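Long-range contact in multicopper oxidase (Arthrobacter sp. FB24, PDB 3GDC), which probably couples the one-electron oxidation of phenolic or similar substrates to the reduction of dioxygen to water, as a copper-containing, laccase-like enzyme: residues R35-E47 with G56-L68. Residues are numbered along the deposited sequence; the frame is centred on the assembly and turned at random.
Sequences REWDIVAVDKDFE and GWSYNGRIPGPTL
Leu68 CD2 sits over one face of the Trp37 indole, 3.7 Å from the centroid of its five-membered ring, a CH-pi contact, while Trp37 NE1 donates a hydrogen bond to Asp21 O. On the Phe46 ring, Lys44 CG lies over one face, and Ser58 OG and Gly61 O meet the edge; Ile63 CD1 approaches obliquely, 3.5 Å from Phe46 CE2. Asp43, also bonded to Ala85, lies alongside Trp57, planes 35° apart; the Trp57 side chain is about 5 Å from a bound copper. Strands 35-47 and 56-59 form an antiparallel hairpin of this cupredoxin-type domain; a type I' turn, Tyr59 to Arg62, follows. Its central Asn60 and Gly61 both have positive phi, which asparagine and glycine accept readily. Val42 O accepts hydrogen bonds from Ser58 N and, from the opposite face of its plane, Ser58 OG, turned there by chi1 of 65°. Extended Lys44 donates from NZ to an in-plane lone pair of Gly61 O at 2.8 Å. Asn60 OD1 accepts from Val40 N at 2.9 Å; ND2 bonds weakly to Asp38 O. A leucine here would probably leave Val40 N without this acceptor and Asp38 O without its weak donor. The hydroxyl thus reinforces the Val42–Ser58 pairing, while amide and ammonium tie turn to strand.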
ATOM      1  N   ARG A  35     -15.404 -20.058  24.988  1.00 20.44           N
ATOM      2  CA  ARG A  35     -14.323 -19.225  25.496  1.00 19.54           C
ATOM      3  C   ARG A  35     -14.880 -17.837  25.789  1.00 18.68           C
ATOM      4  O   ARG A  35     -15.546 -17.252  24.936  1.00 18.89           O
ATOM      5  CB  ARG A  35     -13.210 -19.168  24.442  1.00 19.96           C
ATOM      6  CG  ARG A  35     -11.893 -18.657  24.929  1.00 20.64           C
ATOM      7  CD  ARG A  35     -10.860 -18.684  23.793  1.00 18.81           C
ATOM      8  NE  ARG A  35     -10.554 -20.033  23.317  1.00 19.09           N
ATOM      9  CZ  ARG A  35      -9.669 -20.861  23.873  1.00 19.38           C
ATOM     10  NH1 ARG A  35      -8.966 -20.494  24.937  1.00 20.78           N
ATOM     11  NH2 ARG A  35      -9.477 -22.068  23.347  1.00 19.36           N
ATOM     12  N   GLU A  36     -14.623 -17.319  26.985  1.00 18.49           N
ATOM     13  CA  GLU A  36     -15.244 -16.061  27.433  1.00 18.48           C
ATOM     14  C   GLU A  36     -14.275 -15.059  28.043  1.00 17.99           C
ATOM     15  O   GLU A  36     -13.321 -15.423  28.725  1.00 17.72           O
ATOM     16  CB  GLU A  36     -16.361 -16.329  28.445  1.00 20.11           C
ATOM     17  CG  GLU A  36     -17.325 -17.406  28.013  1.00 22.07           C
ATOM     18  CD  GLU A  36     -18.362 -17.684  29.062  1.00 25.85           C
ATOM     19  OE1 GLU A  36     -19.171 -16.776  29.339  1.00 27.08           O
ATOM     20  OE2 GLU A  36     -18.364 -18.813  29.602  1.00 28.24           O
ATOM     21  N   TRP A  37     -14.553 -13.778  27.822  1.00 17.69           N
ATOM     22  CA  TRP A  37     -13.740 -12.723  28.403  1.00 17.53           C
ATOM     23  C   TRP A  37     -14.632 -11.639  28.962  1.00 17.46           C
ATOM     24  O   TRP A  37     -15.728 -11.406  28.448  1.00 17.79           O
ATOM     25  CB  TRP A  37     -12.857 -12.070  27.341  1.00 17.11           C
ATOM     26  CG  TRP A  37     -11.853 -12.936  26.663  1.00 16.73           C
ATOM     27  CD1 TRP A  37     -10.551 -13.101  27.015  1.00 16.11           C
ATOM     28  CD2 TRP A  37     -12.049 -13.710  25.469  1.00 15.93           C
ATOM     29  NE1 TRP A  37      -9.925 -13.941  26.130  1.00 15.46           N
ATOM     30  CE2 TRP A  37     -10.818 -14.328  25.168  1.00 16.09           C
ATOM     31  CE3 TRP A  37     -13.148 -13.949  24.632  1.00 15.22           C
ATOM     32  CZ2 TRP A  37     -10.647 -15.166  24.063  1.00 17.51           C
ATOM     33  CZ3 TRP A  37     -12.983 -14.782  23.528  1.00 16.57           C
ATOM     34  CH2 TRP A  37     -11.736 -15.375  23.251  1.00 16.82           C
ATOM     35  N   ASP A  38     -14.145 -10.954  29.990  1.00 18.09           N
ATOM     36  CA  ASP A  38     -14.772  -9.721  30.456  1.00 18.75           C
ATOM     37  C   ASP A  38     -13.918  -8.547  30.009  1.00 18.99           C
ATOM     38  O   ASP A  38     -12.720  -8.495  30.313  1.00 19.61           O
ATOM     39  CB  ASP A  38     -14.873  -9.689  31.982  1.00 19.31           C
ATOM     40  CG  ASP A  38     -15.592 -10.886  32.541  1.00 22.62           C
ATOM     41  OD1 ASP A  38     -16.615 -11.281  31.956  1.00 24.68           O
ATOM     42  OD2 ASP A  38     -15.125 -11.431  33.563  1.00 27.60           O
ATOM     43  N   ILE A  39     -14.534  -7.612  29.295  1.00 18.41           N
ATOM     44  CA  ILE A  39     -13.832  -6.438  28.782  1.00 18.49           C
ATOM     45  C   ILE A  39     -14.600  -5.212  29.257  1.00 18.17           C
ATOM     46  O   ILE A  39     -15.828  -5.131  29.099  1.00 17.83           O
ATOM     47  CB  ILE A  39     -13.724  -6.479  27.225  1.00 18.18           C
ATOM     48  CG1 ILE A  39     -12.858  -7.674  26.772  1.00 18.75           C
ATOM     49  CG2 ILE A  39     -13.179  -5.155  26.673  1.00 19.21           C
ATOM     50  CD1 ILE A  39     -12.543  -7.739  25.262  1.00 20.55           C
ATOM     51  N   VAL A  40     -13.878  -4.256  29.836  1.00 18.20           N
ATOM     52  CA  VAL A  40     -14.488  -3.032  30.354  1.00 18.49           C
ATOM     53  C   VAL A  40     -13.849  -1.813  29.695  1.00 18.79           C
ATOM     54  O   VAL A  40     -12.619  -1.705  29.665  1.00 19.06           O
ATOM     55  CB  VAL A  40     -14.317  -2.920  31.893  1.00 18.34           C
ATOM     56  CG1 VAL A  40     -14.989  -1.650  32.420  1.00 18.90           C
ATOM     57  CG2 VAL A  40     -14.882  -4.157  32.617  1.00 20.06           C
ATOM     58  N   ALA A  41     -14.667  -0.902  29.156  1.00 18.81           N
ATOM     59  CA  ALA A  41     -14.139   0.371  28.655  1.00 18.82           C
ATOM     60  C   ALA A  41     -13.954   1.333  29.829  1.00 19.35           C
ATOM     61  O   ALA A  41     -14.876   1.565  30.615  1.00 19.16           O
ATOM     62  CB  ALA A  41     -15.035   0.974  27.561  1.00 18.64           C
ATOM     63  N   VAL A  42     -12.737   1.839  29.987  1.00 20.08           N
ATOM     64  CA  VAL A  42     -12.414   2.690  31.131  1.00 21.14           C
ATOM     65  C   VAL A  42     -11.596   3.890  30.673  1.00 21.40           C
ATOM     66  O   VAL A  42     -10.674   3.748  29.866  1.00 21.01           O
ATOM     67  CB  VAL A  42     -11.626   1.934  32.254  1.00 21.67           C
ATOM     68  CG1 VAL A  42     -12.420   0.779  32.808  1.00 23.33           C
ATOM     69  CG2 VAL A  42     -10.284   1.437  31.757  1.00 22.29           C
ATOM     70  N   ASP A  43     -11.938   5.063  31.198  1.00 21.10           N
ATOM     71  CA  ASP A  43     -11.182   6.272  30.920  1.00 21.50           C
ATOM     72  C   ASP A  43      -9.971   6.266  31.852  1.00 21.12           C
ATOM     73  O   ASP A  43     -10.112   6.073  33.061  1.00 21.04           O
ATOM     74  CB  ASP A  43     -12.053   7.508  31.160  1.00 21.81           C
ATOM     75  CG  ASP A  43     -13.306   7.526  30.294  1.00 23.82           C
ATOM     76  OD1 ASP A  43     -13.347   6.815  29.263  1.00 24.30           O
ATOM     77  OD2 ASP A  43     -14.260   8.254  30.657  1.00 26.11           O
ATOM     78  N   LYS A  44      -8.784   6.449  31.284  1.00 20.74           N
ATOM     79  CA  LYS A  44      -7.535   6.301  32.030  1.00 20.63           C
ATOM     80  C   LYS A  44      -6.470   7.199  31.426  1.00 20.80           C
ATOM     81  O   LYS A  44      -6.337   7.266  30.207  1.00 20.48           O
ATOM     82  CB  LYS A  44      -7.064   4.842  31.989  1.00 20.60           C
ATOM     83  CG  LYS A  44      -5.804   4.539  32.806  1.00 21.25           C
ATOM     84  CD  LYS A  44      -5.631   3.048  33.041  1.00 21.20           C
ATOM     85  CE  LYS A  44      -4.342   2.759  33.799  1.00 24.76           C
ATOM     86  NZ  LYS A  44      -3.963   1.313  33.757  1.00 24.70           N
ATOM     87  N   ASP A  45      -5.713   7.869  32.290  1.00 21.39           N
ATOM     88  CA  ASP A  45      -4.550   8.652  31.872  1.00 22.18           C
ATOM     89  C   ASP A  45      -3.321   7.764  31.755  1.00 21.34           C
ATOM     90  O   ASP A  45      -3.094   6.894  32.603  1.00 21.45           O
ATOM     91  CB  ASP A  45      -4.261   9.769  32.880  1.00 22.89           C
ATOM     92  CG  ASP A  45      -5.297  10.873  32.852  1.00 26.24           C
ATOM     93  OD1 ASP A  45      -6.162  10.883  31.948  1.00 28.51           O
ATOM     94  OD2 ASP A  45      -5.230  11.755  33.734  1.00 30.29           O
ATOM     95  N   PHE A  46      -2.528   8.011  30.709  1.00 20.82           N
ATOM     96  CA  PHE A  46      -1.292   7.285  30.448  1.00 20.16           C
ATOM     97  C   PHE A  46      -0.181   8.293  30.176  1.00 20.27           C
ATOM     98  O   PHE A  46      -0.366   9.219  29.391  1.00 20.34           O
ATOM     99  CB  PHE A  46      -1.448   6.378  29.226  1.00 19.91           C
ATOM    100  CG  PHE A  46      -2.539   5.341  29.364  1.00 18.42           C
ATOM    101  CD1 PHE A  46      -2.282   4.124  29.989  1.00 18.17           C
ATOM    102  CD2 PHE A  46      -3.812   5.576  28.849  1.00 18.10           C
ATOM    103  CE1 PHE A  46      -3.290   3.141  30.111  1.00 17.67           C
ATOM    104  CE2 PHE A  46      -4.830   4.613  28.969  1.00 16.61           C
ATOM    105  CZ  PHE A  46      -4.565   3.391  29.590  1.00 17.21           C
ATOM    106  N   GLU A  47       0.965   8.118  30.829  1.00 19.89           N
ATOM    107  CA  GLU A  47       2.121   8.951  30.521  1.00 20.09           C
ATOM    108  C   GLU A  47       2.920   8.317  29.390  1.00 20.24           C
ATOM    109  O   GLU A  47       3.732   7.426  29.622  1.00 20.39           O
ATOM    110  CB  GLU A  47       2.993   9.177  31.765  1.00 19.88           C
ATOM    111  CG  GLU A  47       4.132  10.161  31.491  1.00 20.33           C
ATOM    112  CD  GLU A  47       4.790  10.703  32.751  1.00 22.76           C
ATOM    113  OE1 GLU A  47       4.459  10.258  33.869  1.00 24.73           O
ATOM    114  OE2 GLU A  47       5.650  11.593  32.610  1.00 24.41           O
ATOM    115  N   GLY A  56      -6.681   8.662  27.771  1.00 20.27           N
ATOM    116  CA  GLY A  56      -7.095   7.535  26.952  1.00 18.69           C
ATOM    117  C   GLY A  56      -8.479   6.997  27.270  1.00 17.64           C
ATOM    118  O   GLY A  56      -9.021   7.208  28.358  1.00 17.35           O
ATOM    119  N   TRP A  57      -9.057   6.349  26.264  1.00 17.31           N
ATOM    120  CA  TRP A  57     -10.216   5.497  26.418  1.00 17.07           C
ATOM    121  C   TRP A  57      -9.676   4.101  26.133  1.00 16.78           C
ATOM    122  O   TRP A  57      -9.189   3.836  25.025  1.00 16.09           O
ATOM    123  CB  TRP A  57     -11.280   5.847  25.386  1.00 17.64           C
ATOM    124  CG  TRP A  57     -11.934   7.185  25.566  1.00 17.72           C
ATOM    125  CD1 TRP A  57     -11.961   7.954  26.699  1.00 19.63           C
ATOM    126  CD2 TRP A  57     -12.686   7.900  24.580  1.00 19.30           C
ATOM    127  NE1 TRP A  57     -12.674   9.113  26.472  1.00 20.30           N
ATOM    128  CE2 TRP A  57     -13.130   9.104  25.181  1.00 18.97           C
ATOM    129  CE3 TRP A  57     -13.013   7.649  23.241  1.00 17.61           C
ATOM    130  CZ2 TRP A  57     -13.892  10.055  24.484  1.00 19.66           C
ATOM    131  CZ3 TRP A  57     -13.777   8.587  22.552  1.00 19.11           C
ATOM    132  CH2 TRP A  57     -14.198   9.780  23.172  1.00 19.66           C
ATOM    133  N   SER A  58      -9.739   3.221  27.118  1.00 16.33           N
ATOM    134  CA  SER A  58      -9.058   1.939  27.005  1.00 16.58           C
ATOM    135  C   SER A  58      -9.943   0.773  27.403  1.00 16.57           C
ATOM    136  O   SER A  58     -10.791   0.898  28.284  1.00 18.05           O
ATOM    137  CB  SER A  58      -7.803   1.924  27.879  1.00 16.69           C
ATOM    138  OG  SER A  58      -8.141   2.010  29.248  1.00 18.34           O
ATOM    139  N   TYR A  59      -9.718  -0.361  26.758  1.00 16.58           N
ATOM    140  CA  TYR A  59     -10.306  -1.618  27.190  1.00 16.36           C
ATOM    141  C   TYR A  59      -9.412  -2.243  28.260  1.00 16.28           C
ATOM    142  O   TYR A  59      -8.234  -2.536  27.996  1.00 16.51           O
ATOM    143  CB  TYR A  59     -10.423  -2.578  26.011  1.00 16.04           C
ATOM    144  CG  TYR A  59     -11.346  -2.162  24.892  1.00 15.38           C
ATOM    145  CD1 TYR A  59     -12.724  -1.994  25.105  1.00 13.72           C
ATOM    146  CD2 TYR A  59     -10.855  -2.002  23.593  1.00 14.92           C
ATOM    147  CE1 TYR A  59     -13.572  -1.634  24.064  1.00 13.91           C
ATOM    148  CE2 TYR A  59     -11.713  -1.659  22.532  1.00 13.84           C
ATOM    149  CZ  TYR A  59     -13.068  -1.472  22.782  1.00 14.28           C
ATOM    150  OH  TYR A  59     -13.913  -1.140  21.740  1.00 15.39           O
ATOM    151  N   ASN A  60      -9.970  -2.443  29.458  1.00 16.72           N
ATOM    152  CA  ASN A  60      -9.257  -3.048  30.596  1.00 17.28           C
ATOM    153  C   ASN A  60      -8.004  -2.275  31.026  1.00 17.22           C
ATOM    154  O   ASN A  60      -7.040  -2.867  31.539  1.00 17.53           O
ATOM    155  CB  ASN A  60      -8.912  -4.524  30.317  1.00 17.76           C
ATOM    156  CG  ASN A  60     -10.127  -5.439  30.390  1.00 19.22           C
ATOM    157  OD1 ASN A  60     -11.244  -4.993  30.659  1.00 22.48           O
ATOM    158  ND2 ASN A  60      -9.912  -6.725  30.143  1.00 20.97           N
ATOM    159  N   GLY A  61      -8.027  -0.960  30.816  1.00 17.22           N
ATOM    160  CA  GLY A  61      -6.983  -0.067  31.338  1.00 17.53           C
ATOM    161  C   GLY A  61      -5.620  -0.213  30.695  1.00 17.41           C
ATOM    162  O   GLY A  61      -4.601   0.116  31.311  1.00 17.79           O
ATOM    163  N   ARG A  62      -5.593  -0.716  29.464  1.00 17.13           N
ATOM    164  CA  ARG A  62      -4.345  -0.827  28.704  1.00 16.42           C
ATOM    165  C   ARG A  62      -4.590  -0.454  27.248  1.00 16.28           C
ATOM    166  O   ARG A  62      -5.690  -0.669  26.712  1.00 15.40           O
ATOM    167  CB  ARG A  62      -3.777  -2.252  28.788  1.00 17.34           C
ATOM    168  CG  ARG A  62      -4.767  -3.331  28.372  1.00 18.26           C
ATOM    169  CD  ARG A  62      -4.157  -4.202  27.267  1.00 24.31           C
ATOM    170  NE  ARG A  62      -3.530  -5.357  27.821  1.00 24.36           N
ATOM    171  CZ  ARG A  62      -2.951  -6.342  27.145  1.00 21.53           C
ATOM    172  NH1 ARG A  62      -2.863  -6.356  25.811  1.00 18.93           N
ATOM    173  NH2 ARG A  62      -2.430  -7.317  27.848  1.00 19.74           N
ATOM    174  N   ILE A  63      -3.561   0.121  26.624  1.00 15.35           N
ATOM    175  CA  ILE A  63      -3.554   0.428  25.201  1.00 15.23           C
ATOM    176  C   ILE A  63      -2.286  -0.186  24.613  1.00 15.15           C
ATOM    177  O   ILE A  63      -1.198   0.162  25.061  1.00 16.10           O
ATOM    178  CB  ILE A  63      -3.516   1.969  24.945  1.00 15.20           C
ATOM    179  CG1 ILE A  63      -4.727   2.663  25.567  1.00 14.76           C
ATOM    180  CG2 ILE A  63      -3.467   2.237  23.459  1.00 14.12           C
ATOM    181  CD1 ILE A  63      -4.676   4.185  25.477  1.00 15.53           C
ATOM    182  N   PRO A  64      -2.409  -1.124  23.643  1.00 15.05           N
ATOM    183  CA  PRO A  64      -3.647  -1.694  23.098  1.00 14.52           C
ATOM    184  C   PRO A  64      -4.398  -2.487  24.168  1.00 14.37           C
ATOM    185  O   PRO A  64      -3.804  -2.857  25.194  1.00 13.85           O
ATOM    186  CB  PRO A  64      -3.147  -2.660  22.006  1.00 15.25           C
ATOM    187  CG  PRO A  64      -1.729  -3.022  22.458  1.00 14.89           C
ATOM    188  CD  PRO A  64      -1.218  -1.721  23.011  1.00 15.42           C
ATOM    189  N   GLY A  65      -5.672  -2.771  23.893  1.00 13.59           N
ATOM    190  CA  GLY A  65      -6.508  -3.617  24.741  1.00 13.84           C
ATOM    191  C   GLY A  65      -6.029  -5.062  24.752  1.00 13.97           C
ATOM    192  O   GLY A  65      -5.014  -5.396  24.136  1.00 14.69           O
ATOM    193  N   PRO A  66      -6.722  -5.928  25.507  1.00 14.40           N
ATOM    194  CA  PRO A  66      -6.356  -7.343  25.570  1.00 14.41           C
ATOM    195  C   PRO A  66      -6.176  -7.962  24.185  1.00 14.12           C
ATOM    196  O   PRO A  66      -6.964  -7.686  23.267  1.00 14.53           O
ATOM    197  CB  PRO A  66      -7.558  -7.983  26.274  1.00 14.42           C
ATOM    198  CG  PRO A  66      -8.114  -6.886  27.117  1.00 15.13           C
ATOM    199  CD  PRO A  66      -7.868  -5.602  26.378  1.00 13.87           C
ATOM    200  N   THR A  67      -5.150  -8.788  24.030  1.00 14.00           N
ATOM    201  CA  THR A  67      -5.019  -9.567  22.815  1.00 14.06           C
ATOM    202  C   THR A  67      -5.803 -10.860  23.029  1.00 14.47           C
ATOM    203  O   THR A  67      -5.376 -11.728  23.792  1.00 15.33           O
ATOM    204  CB  THR A  67      -3.549  -9.871  22.490  1.00 13.86           C
ATOM    205  OG1 THR A  67      -2.836  -8.625  22.375  1.00 14.69           O
ATOM    206  CG2 THR A  67      -3.451 -10.634  21.180  1.00 13.77           C
ATOM    207  N   LEU A  68      -6.961 -10.963  22.387  1.00 14.67           N
ATOM    208  CA  LEU A  68      -7.810 -12.147  22.546  1.00 15.76           C
ATOM    209  C   LEU A  68      -7.298 -13.271  21.661  1.00 16.45           C
ATOM    210  O   LEU A  68      -6.948 -13.047  20.495  1.00 17.09           O
ATOM    211  CB  LEU A  68      -9.279 -11.811  22.232  1.00 15.44           C
ATOM    212  CG  LEU A  68      -9.882 -10.567  22.897  1.00 16.80           C
ATOM    213  CD1 LEU A  68     -11.330 -10.426  22.465  1.00 17.83           C
ATOM    214  CD2 LEU A  68      -9.782 -10.556  24.424  1.00 15.64           C
TER